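Long-range contacts in succinate-semialdehyde dehydrogenase (Streptococcus pyogenes MGAS1882, PDB 4OGD), which probably oxidises succinic semialdehyde to succinate with NADP+ as its cofactor: residues K76-A81 against D294-E299; A115-Q120 against V447-I452; I318-D323 against D353-Y358. One frame throughout, in Å; residues are numbered along the deposited sequence.

The three contacts lie far apart and share no secondary-structure element. Interactions 1 and 3 are small, buried meetings of a helix end with a loop, their centres 31 Å apart: in interaction 1 a loop carbonyl serves the first amides of helix 78-103, one directly and one through a water, whereas in interaction 3 a loop amide side chain serves a carbonyl in the last turn of helix 308-323. Interaction 2 lies across the chain's centre from both and is only partly buried. It is the most extensive, a regular antiparallel strand pair with side chains on one face, among them Gln120, Asn448 and His450, reaching the second subunit. Interaction 3 is nested within the chain loop that interaction 2 closes.

Interaction 1 (K76-A81 against D294-E299); sequences KLFTEA and DPMDPE
Phe78 and Pro295 share the one direct hydrogen bond between K76-A81 and D294-E299. Phe78 N donates to Pro295 O at 2.9 Å, nearly straight at 177°, from above the carbonyl plane. A water adds a second polar link: it donates to the same Pro295 O at 2.9 Å and accepts from Thr79 N at 3.1 Å. Two amides of the first turn of helix 78-103, which have no carbonyl of their own helix to bond to, thus find acceptors here. The partial negative charge of Pro295 O probably suits the helix N-terminus.

Both backbones are shaped for this. Leu77 occupies the N-cap, and Asp294 to Asp297 form a type I beta turn in which proline, its phi held by the ring, suits the second position. Asp294 OD1 accepts from Met296 N at 2.9 Å, making an Asx turn.

Apolar contacts flank the polar ones. Phe78 CG stands anti to the backbone N (chi1 178°), and ring atom CD1 meets Met296 CE at 3.8 Å. The flexible methionine chain bends at chi2, which sets SD 4.7 Å from the Phe78 ring centroid in an oblique Met-aromatic contact, and again at chi3, which sets CE. Leu77 CD2 approaches Pro295 CB at 4.2 Å. Helix 63-74 packs on Phe78 through Ala67 and on Met296 through Thr71, while Tyr7 of strand 4-7 touches Pro295 and Met296.

Interaction 2 (A115-Q120 against V447-I452); sequences AYYLKQ and VNEHLI
Ala115 begins the pairing with a CA-H...O contact, its CA 3.4 Å from Ile452 O. Next, Tyr116 and Ile452 exchange two backbone hydrogen bonds as the first of three hydrogen-bonded pairs between the two antiparallel strands. The Tyr116 ring rises alongside the isoleucine because its CG sits between the backbone N and the carbonyl carbon (chi1 58°). Ile452 CB then lies over one ring face, offset toward the rim, 3.8 Å from the centroid: a CH-pi contact for which a branched aliphatic side chain is well suited.

Tyr117 faces the other side of the sheet, where its CD1 meets Glu449 CB at 3.8 Å. The two side chains run side by side, ring and carboxylate planes 86° apart, and a water joins their ends, 2.9 Å from Tyr117 OH and donating to Glu449 OE2 at 2.7 Å. Leu118 forms the central hydrogen-bonded pair with His450.

Gln120 pairs with Asn448 through the backbone, while its extended side chain carries OE1 to the histidine ring edge. His450 ND1 donates to Gln120 OE1 at 2.7 Å, in the ring plane but above the amide plane, while His450 NE2 bonds Ser412 of the second subunit.

Within the chain, strand 113-120 is the middle of three, between 106-107 and 448-455. Leu451 and Ile452 also pair in parallel with a strand of the second subunit, continuing the sheet across the dimer interface as in the oligomerisation domain of aldehyde dehydrogenases.

Interaction 3 (I318-D323 against D353-Y358); sequences IKLALD and DNPIYY
Ala321 and Leu320, near the C-terminal end of helix 308-323, meet the short 3-10 segment 355-357 and its leading Asn354. The contact belongs to the catalytic domain of the aldehyde dehydrogenase fold: the helix precedes edge strand 327-330 of the seven-stranded mixed sheet, and the loop joins strands 345-348 and 365-371 of that same sheet.

Three apolar touches make up most of the interface. Ala321 CB rests 3.8 Å from Ile356 CG1, and the small methyl lets the helix come close, with the two CA atoms 5.6 Å apart. Leu320 reaches farther; its CG is anti to the backbone N (chi1 -174°), and CD2 touches both Pro355 CB, at 3.8 Å, and Ile356 CD1, at 3.9 Å. Ile347 of strand 345-348 packs on both Ala321 and Ile356, so one strand residue meets both the helix and the 3-10 segment. His324, just past the helix, touches Asn354 and Pro355.

A single polar bond crosses the interface. Asn354 ND2 donates to Ala321 O at 3.0 Å with 155° at the hydrogen, meeting a lone pair in the carbonyl plane. Asparagine suits this position because its amide can donate and accept at once. While ND2 holds the helix carbonyl, OD1 turns back to its own loop in an Asx turn, accepting from Ile356 N at 3.1 Å.

Interaction 1 (K76-A81 against D294-E299)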
# COMPACT_ATOMS: atom_id res chain seq x y z
N LYS A 76 19.68 -25.10 4.13
CA LYS A 76 19.11 -25.15 5.48
C LYS A 76 18.97 -26.58 5.97
O LYS A 76 18.85 -27.51 5.17
CB LYS A 76 17.77 -24.41 5.59
CG LYS A 76 16.60 -25.05 4.87
CD LYS A 76 15.29 -24.35 5.26
CE LYS A 76 15.30 -22.86 4.90
NZ LYS A 76 14.16 -22.11 5.54
N LEU A 77 18.98 -26.74 7.29
CA LEU A 77 18.78 -28.05 7.90
C LEU A 77 17.53 -28.70 7.33
O LEU A 77 16.50 -28.05 7.15
CB LEU A 77 18.63 -27.89 9.41
CG LEU A 77 19.80 -27.28 10.18
CD1 LEU A 77 19.49 -27.27 11.67
CD2 LEU A 77 21.10 -28.02 9.88
N PHE A 78 17.63 -29.98 6.99
CA PHE A 78 16.49 -30.73 6.48
C PHE A 78 15.30 -30.67 7.44
O PHE A 78 14.15 -30.58 7.00
CB PHE A 78 16.91 -32.18 6.23
CG PHE A 78 15.80 -33.09 5.75
CD1 PHE A 78 15.34 -33.01 4.44
CD2 PHE A 78 15.26 -34.04 6.59
CE1 PHE A 78 14.34 -33.86 3.98
CE2 PHE A 78 14.25 -34.90 6.14
CZ PHE A 78 13.79 -34.81 4.84
N THR A 79 15.57 -30.73 8.74
CA THR A 79 14.50 -30.65 9.74
C THR A 79 13.80 -29.30 9.70
O THR A 79 12.57 -29.24 9.85
CB THR A 79 15.01 -30.93 11.17
OG1 THR A 79 16.13 -30.08 11.47
CG2 THR A 79 15.43 -32.39 11.31
N GLU A 80 14.56 -28.23 9.49
CA GLU A 80 13.97 -26.90 9.36
C GLU A 80 13.12 -26.82 8.10
O GLU A 80 12.05 -26.20 8.10
CB GLU A 80 15.04 -25.81 9.31
CG GLU A 80 15.66 -25.46 10.66
CD GLU A 80 16.67 -24.33 10.57
OE1 GLU A 80 16.78 -23.72 9.48
OE2 GLU A 80 17.36 -24.07 11.57
N ALA A 81 13.61 -27.43 7.03
CA ALA A 81 12.87 -27.45 5.77
C ALA A 81 11.56 -28.24 5.91
O ALA A 81 10.56 -27.88 5.30
CB ALA A 81 13.72 -28.01 4.65
N ASP A 294 26.71 -31.53 7.81
CA ASP A 294 25.77 -31.95 6.76
C ASP A 294 24.33 -31.59 7.14
O ASP A 294 23.79 -32.15 8.08
CB ASP A 294 25.92 -33.47 6.61
CG ASP A 294 25.04 -34.05 5.53
OD1 ASP A 294 24.23 -33.31 4.93
OD2 ASP A 294 25.15 -35.27 5.28
N PRO A 295 23.70 -30.65 6.41
CA PRO A 295 22.33 -30.28 6.81
C PRO A 295 21.30 -31.40 6.64
O PRO A 295 20.20 -31.30 7.20
CB PRO A 295 22.00 -29.09 5.88
CG PRO A 295 22.86 -29.31 4.68
CD PRO A 295 24.16 -29.90 5.23
N MET A 296 21.63 -32.46 5.91
CA MET A 296 20.73 -33.60 5.81
C MET A 296 20.81 -34.51 7.04
O MET A 296 19.91 -35.32 7.28
CB MET A 296 20.98 -34.41 4.53
CG MET A 296 20.62 -33.67 3.24
SD MET A 296 18.88 -33.25 3.03
CE MET A 296 18.17 -34.87 2.76
N ASP A 297 21.88 -34.38 7.82
CA ASP A 297 22.12 -35.22 8.99
C ASP A 297 21.30 -34.70 10.16
O ASP A 297 21.40 -33.53 10.51
CB ASP A 297 23.61 -35.17 9.33
CG ASP A 297 24.03 -36.21 10.37
OD1 ASP A 297 23.26 -36.54 11.30
OD2 ASP A 297 25.18 -36.70 10.25
N PRO A 298 20.49 -35.58 10.79
CA PRO A 298 19.68 -35.15 11.94
C PRO A 298 20.49 -34.65 13.13
O PRO A 298 19.95 -33.92 13.97
CB PRO A 298 18.91 -36.43 12.32
CG PRO A 298 19.72 -37.55 11.72
CD PRO A 298 20.27 -36.99 10.45
N GLU A 299 21.77 -35.01 13.22
CA GLU A 299 22.63 -34.56 14.31
C GLU A 299 23.09 -33.11 14.12
O GLU A 299 23.55 -32.47 15.06
CB GLU A 299 23.86 -35.46 14.44
CG GLU A 299 23.59 -36.87 14.91
CD GLU A 299 24.86 -37.72 14.99
OE1 GLU A 299 25.97 -37.18 14.79
OE2 GLU A 299 24.74 -38.94 15.24
O HOH W 1 18.40 -31.74 9.45

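Interaction 2 (A115-Q120 against V447-I452)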
# COMPACT_ATOMS: atom_id res chain seq x y z
N ALA A 115 -25.29 0.97 1.23
CA ALA A 115 -23.88 0.94 0.85
C ALA A 115 -23.20 -0.35 1.30
O ALA A 115 -23.47 -0.85 2.40
CB ALA A 115 -23.14 2.14 1.42
N TYR A 116 -22.31 -0.86 0.46
CA TYR A 116 -21.45 -1.98 0.83
C TYR A 116 -20.22 -1.96 -0.06
O TYR A 116 -20.16 -1.23 -1.03
CB TYR A 116 -22.17 -3.33 0.70
CG TYR A 116 -22.70 -3.62 -0.69
CD1 TYR A 116 -21.98 -4.41 -1.58
CD2 TYR A 116 -23.94 -3.12 -1.10
CE1 TYR A 116 -22.47 -4.69 -2.85
CE2 TYR A 116 -24.44 -3.40 -2.36
CZ TYR A 116 -23.70 -4.18 -3.23
OH TYR A 116 -24.20 -4.45 -4.49
N TYR A 117 -19.21 -2.76 0.28
CA TYR A 117 -18.14 -2.94 -0.69
C TYR A 117 -17.82 -4.40 -0.90
O TYR A 117 -17.90 -5.21 0.02
CB TYR A 117 -16.90 -2.10 -0.36
CG TYR A 117 -16.08 -2.52 0.84
CD1 TYR A 117 -15.07 -3.48 0.72
CD2 TYR A 117 -16.26 -1.92 2.08
CE1 TYR A 117 -14.30 -3.84 1.81
CE2 TYR A 117 -15.48 -2.28 3.18
CZ TYR A 117 -14.50 -3.25 3.02
OH TYR A 117 -13.71 -3.63 4.09
N LEU A 118 -17.47 -4.72 -2.14
CA LEU A 118 -17.08 -6.06 -2.51
C LEU A 118 -15.57 -6.17 -2.41
O LEU A 118 -14.86 -5.16 -2.39
CB LEU A 118 -17.53 -6.36 -3.94
CG LEU A 118 -19.04 -6.19 -4.16
CD1 LEU A 118 -19.37 -6.29 -5.63
CD2 LEU A 118 -19.82 -7.24 -3.36
N LYS A 119 -15.07 -7.40 -2.31
CA LYS A 119 -13.63 -7.64 -2.36
C LYS A 119 -13.36 -8.45 -3.60
O LYS A 119 -13.68 -9.64 -3.67
CB LYS A 119 -13.15 -8.35 -1.10
CG LYS A 119 -13.20 -7.47 0.13
CD LYS A 119 -12.97 -8.27 1.41
CE LYS A 119 -13.00 -7.34 2.62
NZ LYS A 119 -12.93 -8.08 3.92
N GLN A 120 -12.78 -7.81 -4.61
CA GLN A 120 -12.67 -8.42 -5.92
C GLN A 120 -11.23 -8.57 -6.36
O GLN A 120 -10.34 -7.84 -5.90
CB GLN A 120 -13.45 -7.58 -6.94
CG GLN A 120 -14.94 -7.50 -6.63
CD GLN A 120 -15.71 -6.76 -7.70
OE1 GLN A 120 -15.38 -5.62 -8.03
NE2 GLN A 120 -16.73 -7.41 -8.25
N VAL A 447 -6.59 -6.75 -3.45
CA VAL A 447 -8.01 -6.82 -3.77
C VAL A 447 -8.56 -5.43 -4.03
O VAL A 447 -8.09 -4.44 -3.45
CB VAL A 447 -8.86 -7.52 -2.67
CG1 VAL A 447 -8.21 -8.82 -2.22
CG2 VAL A 447 -9.11 -6.59 -1.51
N ASN A 448 -9.54 -5.37 -4.92
CA ASN A 448 -10.26 -4.15 -5.20
C ASN A 448 -11.41 -4.10 -4.20
O ASN A 448 -12.35 -4.91 -4.28
CB ASN A 448 -10.79 -4.18 -6.64
CG ASN A 448 -11.79 -3.08 -6.93
OD1 ASN A 448 -11.95 -2.14 -6.14
ND2 ASN A 448 -12.47 -3.18 -8.08
N GLU A 449 -11.31 -3.18 -3.26
CA GLU A 449 -12.40 -2.92 -2.34
C GLU A 449 -13.36 -2.00 -3.09
O GLU A 449 -13.13 -0.80 -3.22
CB GLU A 449 -11.88 -2.30 -1.04
CG GLU A 449 -11.04 -3.30 -0.22
CD GLU A 449 -9.88 -2.66 0.53
OE1 GLU A 449 -9.15 -1.84 -0.07
OE2 GLU A 449 -9.68 -2.99 1.72
N HIS A 450 -14.41 -2.61 -3.63
CA HIS A 450 -15.27 -1.96 -4.63
C HIS A 450 -16.56 -1.51 -3.98
O HIS A 450 -17.41 -2.33 -3.62
CB HIS A 450 -15.54 -2.98 -5.74
CG HIS A 450 -16.38 -2.47 -6.87
ND1 HIS A 450 -16.58 -3.21 -8.02
CD2 HIS A 450 -17.08 -1.32 -7.05
CE1 HIS A 450 -17.37 -2.54 -8.84
NE2 HIS A 450 -17.68 -1.39 -8.28
N LEU A 451 -16.71 -0.19 -3.82
CA LEU A 451 -17.90 0.40 -3.21
C LEU A 451 -19.08 0.34 -4.17
O LEU A 451 -18.94 0.68 -5.34
CB LEU A 451 -17.64 1.87 -2.86
CG LEU A 451 -18.85 2.72 -2.48
CD1 LEU A 451 -19.40 2.28 -1.13
CD2 LEU A 451 -18.44 4.19 -2.43
N ILE A 452 -20.23 -0.11 -3.65
CA ILE A 452 -21.50 0.01 -4.36
C ILE A 452 -22.43 0.86 -3.50
O ILE A 452 -22.68 0.54 -2.33
CB ILE A 452 -22.17 -1.35 -4.60
CG1 ILE A 452 -21.16 -2.34 -5.18
CG2 ILE A 452 -23.40 -1.18 -5.50
CD1 ILE A 452 -20.76 -2.02 -6.57
O HOH W 2 -11.12 -4.60 3.38

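Interaction 3 (I318-D323 against D353-Y358)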
# COMPACT_ATOMS: atom_id res chain seq x y z
N ILE A 318 31.67 -9.02 10.38
CA ILE A 318 32.33 -9.29 11.65
C ILE A 318 33.64 -8.52 11.71
O ILE A 318 33.94 -7.86 12.70
CB ILE A 318 32.62 -10.80 11.83
CG1 ILE A 318 31.31 -11.57 11.97
CG2 ILE A 318 33.50 -11.04 13.05
CD1 ILE A 318 31.45 -13.08 11.80
N LYS A 319 34.40 -8.60 10.63
CA LYS A 319 35.69 -7.90 10.56
C LYS A 319 35.50 -6.39 10.68
O LYS A 319 36.26 -5.72 11.39
CB LYS A 319 36.42 -8.24 9.26
CG LYS A 319 37.73 -7.48 9.10
CD LYS A 319 38.65 -8.13 8.09
CE LYS A 319 40.07 -7.58 8.21
NZ LYS A 319 40.08 -6.10 8.11
N LEU A 320 34.51 -5.86 9.97
CA LEU A 320 34.17 -4.44 10.05
C LEU A 320 33.86 -4.04 11.49
O LEU A 320 34.29 -2.98 11.95
CB LEU A 320 32.98 -4.12 9.14
CG LEU A 320 32.61 -2.63 9.03
CD1 LEU A 320 33.74 -1.86 8.37
CD2 LEU A 320 31.30 -2.43 8.28
N ALA A 321 33.10 -4.88 12.19
CA ALA A 321 32.76 -4.61 13.58
C ALA A 321 34.01 -4.48 14.44
O ALA A 321 34.13 -3.56 15.24
CB ALA A 321 31.86 -5.71 14.13
N LEU A 322 34.93 -5.43 14.29
CA LEU A 322 36.14 -5.45 15.10
C LEU A 322 37.09 -4.32 14.72
O LEU A 322 37.75 -3.73 15.59
CB LEU A 322 36.84 -6.80 14.98
CG LEU A 322 35.96 -8.00 15.35
CD1 LEU A 322 36.71 -9.31 15.15
CD2 LEU A 322 35.46 -7.89 16.79
N ASP A 323 37.17 -4.02 13.42
CA ASP A 323 38.03 -2.94 12.94
C ASP A 323 37.56 -1.59 13.47
O ASP A 323 38.35 -0.64 13.54
CB ASP A 323 38.08 -2.92 11.41
CG ASP A 323 38.91 -4.05 10.83
OD1 ASP A 323 39.51 -4.82 11.60
OD2 ASP A 323 38.98 -4.16 9.58
N ASP A 353 29.23 5.00 16.37
CA ASP A 353 30.10 5.33 15.25
C ASP A 353 30.63 4.08 14.57
O ASP A 353 31.33 4.17 13.56
CB ASP A 353 31.26 6.20 15.73
CG ASP A 353 31.75 5.81 17.10
OD1 ASP A 353 31.89 6.71 17.96
OD2 ASP A 353 31.96 4.60 17.33
N ASN A 354 30.28 2.92 15.12
CA ASN A 354 30.60 1.64 14.50
C ASN A 354 29.48 1.29 13.53
O ASN A 354 28.32 1.21 13.94
CB ASN A 354 30.73 0.56 15.58
CG ASN A 354 31.31 -0.74 15.07
OD1 ASN A 354 31.00 -1.19 13.97
ND2 ASN A 354 32.17 -1.37 15.87
N PRO A 355 29.80 1.11 12.24
CA PRO A 355 28.76 0.87 11.23
C PRO A 355 27.86 -0.31 11.59
O PRO A 355 26.66 -0.27 11.31
CB PRO A 355 29.57 0.55 9.98
CG PRO A 355 30.86 1.26 10.18
CD PRO A 355 31.15 1.18 11.65
N ILE A 356 28.44 -1.34 12.21
CA ILE A 356 27.69 -2.55 12.54
C ILE A 356 26.61 -2.31 13.63
O ILE A 356 25.65 -3.07 13.75
CB ILE A 356 28.66 -3.72 12.86
CG1 ILE A 356 29.49 -4.06 11.62
CG2 ILE A 356 27.93 -4.97 13.34
CD1 ILE A 356 28.65 -4.44 10.39
N TYR A 357 26.73 -1.22 14.39
CA TYR A 357 25.70 -0.84 15.36
C TYR A 357 24.32 -0.79 14.70
O TYR A 357 23.32 -1.11 15.34
CB TYR A 357 26.02 0.54 15.96
CG TYR A 357 25.23 0.92 17.20
CD1 TYR A 357 23.97 1.50 17.10
CD2 TYR A 357 25.76 0.73 18.47
CE1 TYR A 357 23.25 1.87 18.23
CE2 TYR A 357 25.05 1.10 19.61
CZ TYR A 357 23.79 1.66 19.48
OH TYR A 357 23.11 2.01 20.64
N TYR A 358 24.29 -0.41 13.43
CA TYR A 358 23.03 -0.19 12.72
C TYR A 358 22.80 -1.13 11.53
O TYR A 358 21.84 -0.94 10.79
CB TYR A 358 22.95 1.26 12.22
CG TYR A 358 22.90 2.29 13.33
CD1 TYR A 358 21.74 2.47 14.08
CD2 TYR A 358 24.00 3.08 13.63
CE1 TYR A 358 21.69 3.40 15.10
CE2 TYR A 358 23.96 4.02 14.64
CZ TYR A 358 22.79 4.18 15.37
OH TYR A 358 22.75 5.11 16.38